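PDB 4O4V: triosephosphate isomerase from Trichomonas vaginalis, which probably interconverts D-glyceraldehyde 3-phosphate and dihydroxyacetone phosphate, a step of glycolysis and gluconeogenesis, as a homodimeric TIM-barrel enzyme. Local coordinates for residues Ala62-Thr67 with Ala109-Phe114. Sequence-based numbering, arbitrary orientation.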
# COMPACT_ATOMS: atom_id res chain seq x y z
N ALA A 62 -7.57 8.71 -1.95
CA ALA A 62 -6.84 7.50 -1.62
C ALA A 62 -7.54 6.69 -0.56
O ALA A 62 -8.45 7.17 0.13
CB ALA A 62 -5.44 7.86 -1.15
N GLU A 63 -7.13 5.45 -0.39
CA GLU A 63 -7.70 4.53 0.59
C GLU A 63 -6.86 4.39 1.86
O GLU A 63 -7.27 3.73 2.82
CB GLU A 63 -7.94 3.14 -0.01
CG GLU A 63 -9.06 3.12 -1.07
CD GLU A 63 -9.31 1.74 -1.65
OE1 GLU A 63 -8.92 0.73 -1.04
OE2 GLU A 63 -9.92 1.67 -2.77
N ASN A 64 -5.69 5.01 1.84
CA ASN A 64 -4.71 4.97 2.93
C ASN A 64 -3.57 5.91 2.54
O ASN A 64 -3.40 6.20 1.35
CB ASN A 64 -4.16 3.55 3.12
CG ASN A 64 -3.22 3.43 4.28
OD1 ASN A 64 -3.45 4.00 5.33
ND2 ASN A 64 -2.15 2.66 4.09
N VAL A 65 -2.75 6.30 3.51
CA VAL A 65 -1.47 6.98 3.26
C VAL A 65 -0.53 6.59 4.38
O VAL A 65 -0.96 6.13 5.45
CB VAL A 65 -1.60 8.53 3.24
CG1 VAL A 65 -2.53 9.01 2.18
CG2 VAL A 65 -2.03 9.09 4.57
N PHE A 66 0.77 6.78 4.17
CA PHE A 66 1.74 6.54 5.24
C PHE A 66 1.92 7.81 6.11
O PHE A 66 1.25 8.80 5.90
CB PHE A 66 3.06 6.04 4.60
CG PHE A 66 4.04 5.49 5.59
CD1 PHE A 66 3.74 4.43 6.41
CD2 PHE A 66 5.31 6.06 5.69
CE1 PHE A 66 4.66 3.94 7.30
CE2 PHE A 66 6.22 5.57 6.59
CZ PHE A 66 5.91 4.54 7.39
N THR A 67 2.79 7.74 7.12
CA THR A 67 2.97 8.81 8.11
C THR A 67 4.07 9.81 7.77
O THR A 67 4.23 10.80 8.48
CB THR A 67 3.36 8.20 9.43
OG1 THR A 67 4.43 7.29 9.18
CG2 THR A 67 2.18 7.48 10.11
N ALA A 109 -3.44 8.10 14.38
CA ALA A 109 -3.37 9.48 14.80
C ALA A 109 -2.20 10.19 14.11
O ALA A 109 -2.37 11.35 13.68
CB ALA A 109 -3.25 9.55 16.32
N ALA A 110 -1.06 9.53 13.97
CA ALA A 110 0.07 10.12 13.30
C ALA A 110 -0.28 10.38 11.83
O ALA A 110 0.09 11.41 11.27
CB ALA A 110 1.29 9.24 13.43
N LYS A 111 -0.99 9.45 11.18
CA LYS A 111 -1.43 9.65 9.79
C LYS A 111 -2.38 10.83 9.66
O LYS A 111 -2.27 11.65 8.73
CB LYS A 111 -2.11 8.40 9.25
CG LYS A 111 -1.20 7.23 9.05
CD LYS A 111 -1.91 6.01 8.48
CE LYS A 111 -0.92 4.87 8.28
NZ LYS A 111 -1.49 3.81 7.43
N ALA A 112 -3.33 10.94 10.57
CA ALA A 112 -4.30 12.02 10.50
C ALA A 112 -3.61 13.38 10.64
O ALA A 112 -3.89 14.30 9.87
CB ALA A 112 -5.35 11.87 11.59
N LYS A 113 -2.70 13.50 11.61
CA LYS A 113 -1.98 14.75 11.81
C LYS A 113 -1.16 15.08 10.57
O LYS A 113 -1.19 16.23 10.09
CB LYS A 113 -1.08 14.63 13.02
CG LYS A 113 -0.26 15.89 13.34
CD LYS A 113 0.54 15.74 14.63
CE LYS A 113 1.33 17.00 15.02
NZ LYS A 113 2.41 17.29 14.08
N PHE A 114 -0.40 14.12 10.06
CA PHE A 114 0.47 14.36 8.92
C PHE A 114 -0.33 14.72 7.68
O PHE A 114 0.01 15.67 6.97
CB PHE A 114 1.37 13.15 8.66
CG PHE A 114 2.35 13.38 7.57
CD1 PHE A 114 3.44 14.15 7.78
CD2 PHE A 114 2.15 12.83 6.30
CE1 PHE A 114 4.33 14.41 6.76
CE2 PHE A 114 3.04 13.08 5.30
CZ PHE A 114 4.12 13.87 5.53
O HOH W 1 0.30 2.18 5.88
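Lys111 NZ donates to Asn64 OD1 over 2.9 Å, and this bond illustrates how one long side chain can tie a helix to an irregular loop. The ammonium nitrogen lies in the plane of the amide, on a lone pair of OD1, with a C=O...N angle of 118°, and the two side chains meet at about a right angle. The same NZ makes a weak hydrogen bond to the backbone carbonyl Val65 O, 3.1 Å away. A water closes the group from the amide's other branch: it accepts from both Asn64 ND2 and Lys111 NZ. Glu103 adds a salt bridge to NZ through OE2, so the buried charge is met by a carboxylate as well as by neutral oxygens. The lysine chain runs extended beyond CG, carrying NZ from the helix across to the loop.

In the TIM barrel, the segment 62-67 belongs to the loop after strand 59-62, and helix 105-117 follows the next strand, 89-92; the contact thus joins successive beta-alpha units. The loop lies at the dimer interface: Glu63 OE1 accepts a hydrogen bond from Gly75 N of the second subunit, on which Asn64 also packs.

Nearer the helix backbone the methyl Thr67 CG2 packs 3.6 Å from Lys111 CG and also touches Ala110 CB. Within the loop itself, Thr67 OG1 sits 3.5 Å above the plane of the Phe66 ring, over its centre. One turn along the helix from Ala110, Phe114 turns a ring face to the loop: Thr67 O lies 3.3 Å above the ring plane, displaced toward the rim and nearest to CG. Phe114 also packs against Val79 and Pro69.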